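Local coordinates for 2-hydroxyhepta-2,4-diene-1,7-dioate isomerase (Corynebacterium glutamicum, PDB 4DBF), which probably acts as a metal-dependent lyase of the fumarylacetoacetate hydrolase family, with oxaloacetate decarboxylase and possibly isomerase activity, at residues T48-E53 with P60-R65; E121-I126 with G282-D287; P127-K132 with K184-F189. All coordinates share one frame; numbering follows the deposited sequence.

Interaction 1: T48-E53 with P60-R65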
ATOM      1  N   THR A  48      13.758  20.514 -22.164  1.00 32.13           N
ATOM      2  CA  THR A  48      12.436  20.820 -22.616  1.00 31.28           C
ATOM      3  C   THR A  48      11.450  19.702 -22.228  1.00 30.14           C
ATOM      4  O   THR A  48      11.776  18.564 -22.304  1.00 30.67           O
ATOM      5  CB  THR A  48      12.434  21.053 -24.138  1.00 31.74           C
ATOM      6  OG1 THR A  48      13.195  22.209 -24.433  1.00 33.87           O
ATOM      7  CG2 THR A  48      11.082  21.249 -24.646  1.00 29.58           C
ATOM      8  N   ALA A  49      10.261  20.069 -21.793  1.00 27.90           N
ATOM      9  CA  ALA A  49       9.201  19.130 -21.537  1.00 26.37           C
ATOM     10  C   ALA A  49       8.194  19.073 -22.682  1.00 27.08           C
ATOM     11  O   ALA A  49       7.700  20.059 -23.118  1.00 25.79           O
ATOM     12  CB  ALA A  49       8.500  19.446 -20.236  1.00 24.98           C
ATOM     13  N   ARG A  50       7.913  17.875 -23.135  1.00 25.94           N
ATOM     14  CA  ARG A  50       7.035  17.648 -24.227  1.00 28.54           C
ATOM     15  C   ARG A  50       5.869  16.817 -23.756  1.00 27.73           C
ATOM     16  O   ARG A  50       6.034  15.703 -23.404  1.00 26.40           O
ATOM     17  CB  ARG A  50       7.753  16.885 -25.333  1.00 28.61           C
ATOM     18  CG  ARG A  50       8.869  17.611 -26.018  1.00 34.65           C
ATOM     19  CD  ARG A  50       8.673  17.537 -27.529  1.00 43.84           C
ATOM     20  NE  ARG A  50       9.626  16.688 -28.140  1.00 46.97           N
ATOM     21  CZ  ARG A  50       9.505  16.092 -29.316  1.00 50.26           C
ATOM     22  NH1 ARG A  50       8.442  16.221 -30.070  1.00 50.36           N
ATOM     23  NH2 ARG A  50      10.478  15.344 -29.734  1.00 46.87           N
ATOM     24  N   GLU A  51       4.687  17.393 -23.768  1.00 26.80           N
ATOM     25  CA  GLU A  51       3.529  16.702 -23.324  1.00 27.88           C
ATOM     26  C   GLU A  51       3.268  15.456 -24.143  1.00 29.90           C
ATOM     27  O   GLU A  51       3.361  15.472 -25.325  1.00 30.28           O
ATOM     28  CB  GLU A  51       2.324  17.599 -23.339  1.00 28.97           C
ATOM     29  CG  GLU A  51       1.058  16.874 -23.022  1.00 32.42           C
ATOM     30  CD  GLU A  51      -0.159  17.733 -23.120  1.00 37.12           C
ATOM     31  OE1 GLU A  51      -0.319  18.415 -24.113  1.00 35.51           O
ATOM     32  OE2 GLU A  51      -0.942  17.726 -22.200  1.00 37.41           O
ATOM     33  N   ILE A  52       2.955  14.376 -23.478  1.00 29.93           N
ATOM     34  CA  ILE A  52       2.542  13.197 -24.159  1.00 31.17           C
ATOM     35  C   ILE A  52       1.076  12.915 -23.972  1.00 33.74           C
ATOM     36  O   ILE A  52       0.482  13.285 -23.020  1.00 31.97           O
ATOM     37  CB  ILE A  52       3.348  11.944 -23.804  1.00 31.48           C
ATOM     38  CG1 ILE A  52       3.268  11.649 -22.343  1.00 31.61           C
ATOM     39  CG2 ILE A  52       4.806  12.059 -24.174  1.00 32.13           C
ATOM     40  CD1 ILE A  52       3.855  10.316 -22.051  1.00 32.55           C
ATOM     41  N   GLU A  53       0.532  12.219 -24.949  1.00 36.38           N
ATOM     42  CA  GLU A  53      -0.822  11.774 -24.911  1.00 40.78           C
ATOM     43  C   GLU A  53      -0.933  10.675 -23.864  1.00 40.13           C
ATOM     44  O   GLU A  53      -0.302   9.684 -23.972  1.00 41.23           O
ATOM     45  CB  GLU A  53      -1.172  11.239 -26.290  1.00 42.01           C
ATOM     46  CG  GLU A  53      -2.529  11.614 -26.806  1.00 49.22           C
ATOM     47  CD  GLU A  53      -2.678  11.329 -28.291  1.00 57.90           C
ATOM     48  OE1 GLU A  53      -2.560  10.166 -28.710  1.00 59.46           O
ATOM     49  OE2 GLU A  53      -2.912  12.288 -29.040  1.00 62.20           O
ATOM     50  N   PRO A  60       4.538   6.167 -26.683  1.00 48.51           N
ATOM     51  CA  PRO A  60       4.070   7.495 -26.374  1.00 48.25           C
ATOM     52  C   PRO A  60       3.909   8.355 -27.606  1.00 47.22           C
ATOM     53  O   PRO A  60       4.747   8.332 -28.475  1.00 47.33           O
ATOM     54  CB  PRO A  60       5.203   8.039 -25.547  1.00 48.57           C
ATOM     55  CG  PRO A  60       6.398   7.475 -26.180  1.00 48.55           C
ATOM     56  CD  PRO A  60       5.993   6.081 -26.571  1.00 49.03           C
ATOM     57  N   LYS A  61       2.841   9.125 -27.629  1.00 45.65           N
ATOM     58  CA  LYS A  61       2.628  10.117 -28.657  1.00 44.78           C
ATOM     59  C   LYS A  61       2.539  11.548 -28.118  1.00 41.80           C
ATOM     60  O   LYS A  61       1.835  11.843 -27.196  1.00 41.65           O
ATOM     61  CB  LYS A  61       1.417   9.793 -29.532  1.00 44.76           C
ATOM     62  CG  LYS A  61       1.285  10.786 -30.680  1.00 48.47           C
ATOM     63  CD  LYS A  61      -0.035  10.737 -31.435  1.00 52.56           C
ATOM     64  CE  LYS A  61      -0.429  12.126 -31.911  1.00 55.43           C
ATOM     65  NZ  LYS A  61      -1.065  12.960 -30.858  1.00 54.23           N
ATOM     66  N   PHE A  62       3.276  12.417 -28.762  1.00 39.31           N
ATOM     67  CA  PHE A  62       3.317  13.804 -28.411  1.00 38.18           C
ATOM     68  C   PHE A  62       2.073  14.558 -28.880  1.00 37.39           C
ATOM     69  O   PHE A  62       1.585  14.338 -29.940  1.00 35.59           O
ATOM     70  CB  PHE A  62       4.548  14.426 -29.029  1.00 37.94           C
ATOM     71  CG  PHE A  62       5.827  13.867 -28.535  1.00 39.99           C
ATOM     72  CD1 PHE A  62       6.157  13.942 -27.210  1.00 37.51           C
ATOM     73  CD2 PHE A  62       6.722  13.308 -29.406  1.00 42.79           C
ATOM     74  CE1 PHE A  62       7.342  13.452 -26.753  1.00 39.26           C
ATOM     75  CE2 PHE A  62       7.919  12.803 -28.965  1.00 43.18           C
ATOM     76  CZ  PHE A  62       8.226  12.863 -27.632  1.00 42.72           C
ATOM     77  N   THR A  63       1.590  15.467 -28.066  1.00 36.13           N
ATOM     78  CA  THR A  63       0.433  16.229 -28.407  1.00 35.75           C
ATOM     79  C   THR A  63       0.813  17.480 -29.133  1.00 34.85           C
ATOM     80  O   THR A  63      -0.020  18.143 -29.668  1.00 36.05           O
ATOM     81  CB  THR A  63      -0.240  16.754 -27.158  1.00 36.59           C
ATOM     82  OG1 THR A  63       0.662  17.620 -26.490  1.00 35.71           O
ATOM     83  CG2 THR A  63      -0.672  15.664 -26.300  1.00 34.38           C
ATOM     84  N   GLY A  64       2.077  17.819 -29.089  1.00 33.40           N
ATOM     85  CA  GLY A  64       2.546  19.045 -29.661  1.00 32.47           C
ATOM     86  C   GLY A  64       2.907  20.130 -28.678  1.00 31.63           C
ATOM     87  O   GLY A  64       3.751  20.916 -28.959  1.00 31.35           O
ATOM     88  N   ARG A  65       2.259  20.160 -27.527  1.00 30.52           N
ATOM     89  CA  ARG A  65       2.592  21.141 -26.509  1.00 29.67           C
ATOM     90  C   ARG A  65       3.932  20.881 -25.870  1.00 29.05           C
ATOM     91  O   ARG A  65       4.259  19.775 -25.581  1.00 27.79           O
ATOM     92  CB  ARG A  65       1.545  21.195 -25.420  1.00 30.42           C
ATOM     93  CG  ARG A  65       0.128  21.277 -25.883  1.00 34.39           C
ATOM     94  CD  ARG A  65      -0.748  21.883 -24.812  1.00 38.43           C
ATOM     95  NE  ARG A  65      -1.001  20.937 -23.758  1.00 40.03           N
ATOM     96  CZ  ARG A  65      -1.861  21.117 -22.782  1.00 41.05           C
ATOM     97  NH1 ARG A  65      -2.559  22.216 -22.721  1.00 40.91           N
ATOM     98  NH2 ARG A  65      -2.011  20.197 -21.883  1.00 39.44           N
TER
HETATM   99  O   HOH W   1       4.189  17.434 -27.087  1.00 24.99           O

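Interaction 2: E121-I126 with G282-D287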
ATOM      1  N   GLU A 121      11.568  18.889  -4.903  1.00 23.99           N
ATOM      2  CA  GLU A 121      11.425  20.183  -4.250  1.00 27.91           C
ATOM      3  C   GLU A 121      10.269  20.359  -3.277  1.00 28.00           C
ATOM      4  O   GLU A 121      10.220  21.343  -2.632  1.00 29.90           O
ATOM      5  CB  GLU A 121      11.500  21.364  -5.207  1.00 27.07           C
ATOM      6  CG  GLU A 121      12.616  21.307  -6.198  1.00 30.21           C
ATOM      7  CD  GLU A 121      13.995  21.293  -5.608  1.00 38.43           C
ATOM      8  OE1 GLU A 121      14.197  21.700  -4.468  1.00 39.99           O
ATOM      9  OE2 GLU A 121      14.908  20.902  -6.316  1.00 41.48           O
ATOM     10  N   SER A 122       9.389  19.390  -3.150  1.00 27.81           N
ATOM     11  CA  SER A 122       8.348  19.444  -2.152  1.00 28.84           C
ATOM     12  C   SER A 122       8.887  19.162  -0.766  1.00 28.28           C
ATOM     13  O   SER A 122       9.722  18.340  -0.593  1.00 27.99           O
ATOM     14  CB  SER A 122       7.298  18.402  -2.426  1.00 29.58           C
ATOM     15  OG  SER A 122       6.418  18.795  -3.394  1.00 33.73           O
ATOM     16  N   PRO A 123       8.367  19.838   0.225  1.00 27.55           N
ATOM     17  CA  PRO A 123       8.889  19.660   1.567  1.00 27.33           C
ATOM     18  C   PRO A 123       8.589  18.292   2.144  1.00 25.13           C
ATOM     19  O   PRO A 123       7.531  17.748   1.980  1.00 25.06           O
ATOM     20  CB  PRO A 123       8.186  20.739   2.368  1.00 27.57           C
ATOM     21  CG  PRO A 123       7.621  21.662   1.400  1.00 29.34           C
ATOM     22  CD  PRO A 123       7.335  20.868   0.187  1.00 29.62           C
ATOM     23  N   ILE A 124       9.570  17.759   2.825  1.00 23.06           N
ATOM     24  CA  ILE A 124       9.412  16.621   3.681  1.00 22.06           C
ATOM     25  C   ILE A 124       8.903  17.162   5.017  1.00 21.32           C
ATOM     26  O   ILE A 124       9.590  17.838   5.699  1.00 24.81           O
ATOM     27  CB  ILE A 124      10.754  15.918   3.906  1.00 22.90           C
ATOM     28  CG1 ILE A 124      11.283  15.332   2.610  1.00 20.76           C
ATOM     29  CG2 ILE A 124      10.628  14.866   4.965  1.00 21.61           C
ATOM     30  CD1 ILE A 124      12.739  15.001   2.629  1.00 23.37           C
ATOM     31  N   ARG A 125       7.683  16.865   5.366  1.00 21.56           N
ATOM     32  CA  ARG A 125       7.080  17.456   6.550  1.00 22.77           C
ATOM     33  C   ARG A 125       7.080  16.520   7.746  1.00 23.49           C
ATOM     34  O   ARG A 125       6.313  15.622   7.830  1.00 24.88           O
ATOM     35  CB  ARG A 125       5.680  17.956   6.255  1.00 20.75           C
ATOM     36  CG  ARG A 125       5.611  18.784   5.002  1.00 24.00           C
ATOM     37  CD  ARG A 125       4.206  19.136   4.623  1.00 27.90           C
ATOM     38  NE  ARG A 125       3.794  20.263   5.406  1.00 35.61           N
ATOM     39  CZ  ARG A 125       2.938  20.225   6.402  1.00 37.05           C
ATOM     40  NH1 ARG A 125       2.360  19.121   6.755  1.00 38.69           N
ATOM     41  NH2 ARG A 125       2.658  21.320   7.042  1.00 37.11           N
ATOM     42  N   ILE A 126       7.940  16.801   8.684  1.00 24.46           N
ATOM     43  CA  ILE A 126       8.113  15.957   9.827  1.00 26.53           C
ATOM     44  C   ILE A 126       7.180  16.267  10.977  1.00 27.48           C
ATOM     45  O   ILE A 126       7.278  17.287  11.556  1.00 28.99           O
ATOM     46  CB  ILE A 126       9.541  16.062  10.336  1.00 25.93           C
ATOM     47  CG1 ILE A 126      10.521  15.711   9.252  1.00 25.06           C
ATOM     48  CG2 ILE A 126       9.741  15.183  11.542  1.00 25.05           C
ATOM     49  CD1 ILE A 126      11.892  16.222   9.510  1.00 29.06           C
ATOM     50  N   GLY A 282      16.116  16.645  -4.881  1.00 24.45           N
ATOM     51  CA  GLY A 282      16.347  17.571  -3.726  1.00 23.40           C
ATOM     52  C   GLY A 282      15.017  17.879  -3.054  1.00 22.93           C
ATOM     53  O   GLY A 282      14.003  18.037  -3.746  1.00 23.22           O
ATOM     54  N   ASN A 283      15.004  17.947  -1.716  1.00 22.03           N
ATOM     55  CA  ASN A 283      13.800  18.339  -0.976  1.00 22.94           C
ATOM     56  C   ASN A 283      14.181  19.139   0.258  1.00 23.46           C
ATOM     57  O   ASN A 283      15.115  18.771   1.001  1.00 22.53           O
ATOM     58  CB  ASN A 283      12.979  17.099  -0.518  1.00 22.37           C
ATOM     59  CG  ASN A 283      12.407  16.309  -1.693  1.00 23.14           C
ATOM     60  OD1 ASN A 283      11.253  16.535  -2.137  1.00 25.55           O
ATOM     61  ND2 ASN A 283      13.189  15.388  -2.196  1.00 17.29           N
ATOM     62  N   PRO A 284      13.422  20.225   0.515  1.00 24.29           N
ATOM     63  CA  PRO A 284      13.611  20.885   1.768  1.00 24.83           C
ATOM     64  C   PRO A 284      12.917  20.127   2.889  1.00 24.34           C
ATOM     65  O   PRO A 284      11.989  19.312   2.667  1.00 25.65           O
ATOM     66  CB  PRO A 284      13.015  22.293   1.520  1.00 24.78           C
ATOM     67  CG  PRO A 284      11.844  21.996   0.595  1.00 27.01           C
ATOM     68  CD  PRO A 284      12.349  20.840  -0.296  1.00 25.73           C
ATOM     69  N   VAL A 285      13.406  20.340   4.095  1.00 24.10           N
ATOM     70  CA  VAL A 285      12.832  19.700   5.271  1.00 25.20           C
ATOM     71  C   VAL A 285      12.148  20.738   6.185  1.00 26.60           C
ATOM     72  O   VAL A 285      12.743  21.793   6.496  1.00 27.31           O
ATOM     73  CB  VAL A 285      13.931  18.950   6.051  1.00 24.72           C
ATOM     74  CG1 VAL A 285      13.353  18.236   7.292  1.00 25.00           C
ATOM     75  CG2 VAL A 285      14.700  17.927   5.083  1.00 24.37           C
ATOM     76  N   VAL A 286      10.942  20.419   6.640  1.00 27.28           N
ATOM     77  CA  VAL A 286      10.188  21.273   7.553  1.00 28.90           C
ATOM     78  C   VAL A 286       9.511  20.520   8.697  1.00 30.57           C
ATOM     79  O   VAL A 286       9.237  19.335   8.575  1.00 30.61           O
ATOM     80  CB  VAL A 286       9.137  22.161   6.805  1.00 28.56           C
ATOM     81  CG1 VAL A 286       9.792  22.913   5.662  1.00 31.31           C
ATOM     82  CG2 VAL A 286       7.966  21.364   6.263  1.00 26.61           C
ATOM     83  N   ASP A 287       9.224  21.206   9.823  1.00 31.91           N
ATOM     84  CA  ASP A 287       8.394  20.608  10.860  1.00 33.97           C
ATOM     85  C   ASP A 287       6.958  20.658  10.354  1.00 34.46           C
ATOM     86  O   ASP A 287       6.522  21.687   9.834  1.00 34.68           O
ATOM     87  CB  ASP A 287       8.527  21.364  12.191  1.00 35.04           C
ATOM     88  CG  ASP A 287       9.911  21.236  12.827  1.00 39.77           C
ATOM     89  OD1 ASP A 287      10.425  22.277  13.348  1.00 41.56           O
ATOM     90  OD2 ASP A 287      10.523  20.121  12.805  1.00 43.98           O
TER
HETATM   91  O   HOH W   2      15.244  17.841  -7.234  1.00 34.29           O
HETATM   92  O   HOH W   3       8.861  17.956  13.655  1.00 30.95           O

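Interaction 3: P127-K132 with K184-F189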
ATOM      1  N   PRO A 127       6.290  15.371  11.328  1.00 27.98           N
ATOM      2  CA  PRO A 127       5.467  15.598  12.516  1.00 27.16           C
ATOM      3  C   PRO A 127       6.247  15.510  13.817  1.00 27.62           C
ATOM      4  O   PRO A 127       7.309  14.978  13.876  1.00 25.70           O
ATOM      5  CB  PRO A 127       4.414  14.528  12.453  1.00 27.40           C
ATOM      6  CG  PRO A 127       4.830  13.611  11.397  1.00 29.57           C
ATOM      7  CD  PRO A 127       6.058  14.064  10.745  1.00 27.08           C
ATOM      8  N   SER A 128       5.690  16.088  14.854  1.00 27.36           N
ATOM      9  CA  SER A 128       6.417  16.255  16.096  1.00 28.87           C
ATOM     10  C   SER A 128       6.785  14.958  16.767  1.00 27.44           C
ATOM     11  O   SER A 128       7.767  14.887  17.394  1.00 29.89           O
ATOM     12  CB  SER A 128       5.629  17.112  17.061  1.00 29.00           C
ATOM     13  OG  SER A 128       4.429  16.499  17.383  1.00 32.00           O
ATOM     14  N   PHE A 129       5.969  13.949  16.603  1.00 27.96           N
ATOM     15  CA  PHE A 129       6.202  12.668  17.217  1.00 27.81           C
ATOM     16  C   PHE A 129       7.178  11.808  16.463  1.00 28.32           C
ATOM     17  O   PHE A 129       7.452  10.712  16.866  1.00 26.07           O
ATOM     18  CB  PHE A 129       4.904  11.910  17.385  1.00 28.11           C
ATOM     19  CG  PHE A 129       4.176  11.693  16.124  1.00 28.17           C
ATOM     20  CD1 PHE A 129       4.371  10.559  15.383  1.00 27.77           C
ATOM     21  CD2 PHE A 129       3.313  12.636  15.662  1.00 29.96           C
ATOM     22  CE1 PHE A 129       3.702  10.364  14.211  1.00 25.84           C
ATOM     23  CE2 PHE A 129       2.635  12.449  14.492  1.00 25.93           C
ATOM     24  CZ  PHE A 129       2.836  11.318  13.761  1.00 26.48           C
ATOM     25  N   ALA A 130       7.662  12.321  15.345  1.00 26.83           N
ATOM     26  CA  ALA A 130       8.578  11.598  14.492  1.00 26.55           C
ATOM     27  C   ALA A 130       9.952  12.187  14.635  1.00 26.36           C
ATOM     28  O   ALA A 130      10.182  13.266  14.194  1.00 26.50           O
ATOM     29  CB  ALA A 130       8.145  11.661  13.032  1.00 24.43           C
ATOM     30  N   THR A 131      10.848  11.454  15.253  1.00 24.62           N
ATOM     31  CA  THR A 131      12.143  11.958  15.621  1.00 26.14           C
ATOM     32  C   THR A 131      13.246  11.063  15.110  1.00 26.84           C
ATOM     33  O   THR A 131      13.015   9.960  14.719  1.00 28.38           O
ATOM     34  CB  THR A 131      12.250  12.124  17.153  1.00 28.15           C
ATOM     35  OG1 THR A 131      12.007  10.894  17.803  1.00 28.26           O
ATOM     36  CG2 THR A 131      11.258  13.106  17.646  1.00 29.28           C
ATOM     37  N   LYS A 132      14.447  11.576  15.107  1.00 24.80           N
ATOM     38  CA  LYS A 132      15.542  10.968  14.413  1.00 26.58           C
ATOM     39  C   LYS A 132      15.180  10.538  12.982  1.00 25.74           C
ATOM     40  O   LYS A 132      15.333   9.412  12.643  1.00 23.78           O
ATOM     41  CB  LYS A 132      16.154   9.815  15.182  1.00 26.30           C
ATOM     42  CG  LYS A 132      17.538   9.505  14.686  1.00 27.40           C
ATOM     43  CD  LYS A 132      18.273   8.533  15.570  1.00 34.33           C
ATOM     44  CE  LYS A 132      19.463   7.953  14.866  1.00 30.93           C
ATOM     45  NZ  LYS A 132      20.074   6.906  15.688  1.00 37.93           N
ATOM     46  N   LYS A 184       8.119   4.960   8.083  1.00 19.15           N
ATOM     47  CA  LYS A 184       8.540   5.227   6.710  1.00 19.02           C
ATOM     48  C   LYS A 184       7.371   5.690   5.843  1.00 19.29           C
ATOM     49  O   LYS A 184       7.529   5.913   4.654  1.00 20.64           O
ATOM     50  CB  LYS A 184       9.141   3.954   6.130  1.00 20.75           C
ATOM     51  CG  LYS A 184      10.507   3.559   6.815  1.00 21.24           C
ATOM     52  CD  LYS A 184      11.094   2.365   6.154  1.00 21.44           C
ATOM     53  CE  LYS A 184      12.587   2.145   6.629  1.00 23.27           C
ATOM     54  NZ  LYS A 184      13.591   2.737   5.672  1.00 27.44           N
ATOM     55  N   GLY A 185       6.191   5.754   6.451  1.00 17.81           N
ATOM     56  CA  GLY A 185       4.913   5.848   5.716  1.00 17.28           C
ATOM     57  C   GLY A 185       4.155   7.145   6.015  1.00 18.18           C
ATOM     58  O   GLY A 185       3.078   7.368   5.459  1.00 18.36           O
ATOM     59  N   ILE A 186       4.768   8.018   6.821  1.00 18.54           N
ATOM     60  CA  ILE A 186       4.183   9.367   7.118  1.00 18.70           C
ATOM     61  C   ILE A 186       4.085  10.146   5.772  1.00 19.30           C
ATOM     62  O   ILE A 186       4.972  10.031   4.911  1.00 17.02           O
ATOM     63  CB  ILE A 186       5.033  10.073   8.175  1.00 19.23           C
ATOM     64  CG1 ILE A 186       4.724   9.416   9.538  1.00 18.68           C
ATOM     65  CG2 ILE A 186       4.704  11.581   8.319  1.00 22.33           C
ATOM     66  CD1 ILE A 186       5.826   9.596  10.655  1.00 19.52           C
ATOM     67  N   ASP A 187       3.010  10.881   5.549  1.00 18.71           N
ATOM     68  CA  ASP A 187       2.879  11.711   4.370  1.00 20.31           C
ATOM     69  C   ASP A 187       4.210  12.461   4.089  1.00 19.80           C
ATOM     70  O   ASP A 187       4.791  12.987   4.966  1.00 20.89           O
ATOM     71  CB  ASP A 187       1.762  12.747   4.533  1.00 20.67           C
ATOM     72  CG  ASP A 187       0.366  12.177   4.495  1.00 23.90           C
ATOM     73  OD1 ASP A 187       0.155  11.010   4.367  1.00 20.32           O
ATOM     74  OD2 ASP A 187      -0.544  12.972   4.650  1.00 26.85           O
ATOM     75  N   THR A 188       4.613  12.495   2.837  1.00 18.95           N
ATOM     76  CA  THR A 188       5.826  13.132   2.315  1.00 19.86           C
ATOM     77  C   THR A 188       7.159  12.370   2.575  1.00 20.17           C
ATOM     78  O   THR A 188       8.216  12.813   2.112  1.00 18.61           O
ATOM     79  CB  THR A 188       6.055  14.658   2.682  1.00 20.55           C
ATOM     80  OG1 THR A 188       6.506  14.727   4.042  1.00 23.12           O
ATOM     81  CG2 THR A 188       4.769  15.540   2.419  1.00 21.43           C
ATOM     82  N   PHE A 189       7.068  11.194   3.232  1.00 19.06           N
ATOM     83  CA  PHE A 189       8.289  10.469   3.551  1.00 20.16           C
ATOM     84  C   PHE A 189       8.771   9.606   2.356  1.00 20.91           C
ATOM     85  O   PHE A 189       9.687   8.813   2.516  1.00 19.39           O
ATOM     86  CB  PHE A 189       8.047   9.574   4.777  1.00 19.36           C
ATOM     87  CG  PHE A 189       8.266  10.283   6.042  1.00 21.86           C
ATOM     88  CD1 PHE A 189       8.086  11.674   6.092  1.00 18.99           C
ATOM     89  CD2 PHE A 189       8.769   9.593   7.161  1.00 21.21           C
ATOM     90  CE1 PHE A 189       8.346  12.366   7.295  1.00 21.73           C
ATOM     91  CE2 PHE A 189       9.019  10.257   8.358  1.00 21.72           C
ATOM     92  CZ  PHE A 189       8.782  11.652   8.454  1.00 21.71           C
TER

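Interaction 1: T48-E53 with P60-R65
E51 and R65 form the main charged pair. R65 grips the carboxylate side-on: NE reaches OE1 of E51 at 2.6 Å and NH2 reaches OE2 at 2.7 Å. OE1 takes a second bond, from T63 OG1 at 2.7 Å, which arrives from the opposite face of the carboxylate plane. E51 gets there because CG lies anti to the backbone N (chi1 174°) and the chain runs on extended. NH1 of R65 makes a salt bridge to D30, seen to bind magnesium in a crystal of this protein, though not in this chain. Another salt bridge joins K61 NZ to E53 OE2.

Strand 48-52 and the short strand 62-63 pair antiparallel within the Rv2993c-like N-terminal region. I52 and F62 are a non-hydrogen-bonded pair. Around them E53 N bonds to K61 O at 2.6 Å, T63 N to E51 O, and E51 N to R65 O. The chain turns a corner at G64, where T63 OG1 accepts from R65 N in an ST turn. One water joins E51 O, R65 O and G64 N.

The R50 guanidinium makes a cation-pi stack on one face of F62. The planes are 18° apart, CZ is 3.9 Å from the ring centroid, and NH1 is offset toward the rim. E38 holds NH2.

Interaction 2: E121-I126 with G282-D287
I124 bonds to both P284 and V286 in this parallel strand pair. Its N donates to P284 O at 2.9 Å. Its O accepts a nearly straight bond from V286 N (3.1 Å, 177° at the hydrogen). I126 N then donates to V286 O at 2.8 Å. I124 thus straddles V285 and V286 straddles R125, the alternation of a parallel pair. Before the strand proper, E121 N is satisfied by G282 O at 2.8 Å, so the pairing starts in the loop.

Other backbone groups find partners outside the pair. R125 N is bonded to T188 OG1 and D287 N to D267 OD1. V285 bonds through its backbone to G268 and D269. Weaker CA-H...O contacts share the acceptors: P123 CA lies on P284 O, and R125 CA on V286 O. A water donates to E121 OE2 and accepts from G282 N, while OE1 of E121 is bonded to Y270 OH. E121 curls back to this position through a bend at chi2 (-62°).

The side chains alternate between the two faces. I124, I126 and V285 lie on one; I126 CD1 presses on V285 CG1 at 3.3 Å, tighter than usual carbon contact. R125 and V286 lie on the other, where the aliphatic CG of R125 rests on V286 CG2 at 3.7 Å.

Strand 124-126 is one of the two outermost strands of a five-stranded mixed sheet within the chain. Strand 279-287 comes next, then 270-275, whose I271 is backbone-bonded to N283. The I124 face packs on I271 and on P191 of strand 190-197.

Interaction 3: P127-K132 with K184-F189
This is a small, buried apolar contact between two turns, with no hydrogen bond across it. One turn follows strand 124-126; the other follows helix 181-185. I186 carries most of it. Its CG2 meets the P127 ring at CG and CD, the CG contact being 3.7 Å. Its CD1 reaches further round the same turn, 3.9 Å from A130 CB and 4.2 Å from F129 CE1. CG2 lies anti to the backbone N and CG1 anti to the carbonyl carbon (chi1 -75°), so the two branches divide between P127 and the A130-F129 pair. F189 adds a looser touch, with CZ 4.3 Å from P127 CD. CB of I186 also sits over the centre of the F189 ring.

Each turn is closed by its own backbone bond. The type I turn has A130 N on P127 O, and the type II turn has F189 N on I186 O at 2.9 Å. T188 takes positive phi (76°), as the third residue of a type II turn commonly does.

D187 forms a salt bridge to K148 of the second subunit, whose S245 packs on F129 and I186. I186 also touches L173 of helix 171-177. F189 leads directly into strand 190-197 and bonds through its backbone to V168 of strand 159-170.

Overall arrangement
Interactions 2 and 3 are neighbours, with centres 11 Å apart. P127 directly follows I126, so the chain passes from one contact into the other. They also touch through T188, whose OG1 lies 2.8 Å from R125 N in a probable hydrogen bond. Interaction 1 stands apart in the N-terminal region, with centres about 30 Å from interaction 2 and 36 Å from interaction 3. It lies beside a separate magnesium ion, about 6 Å from the R65 side chain. The magnesium of the E136, E138 and D167 site is about 11 Å from the F189 side chain and 13 Å from that of I124. Within segment 184-189, K184 NZ bonds to D167 directly.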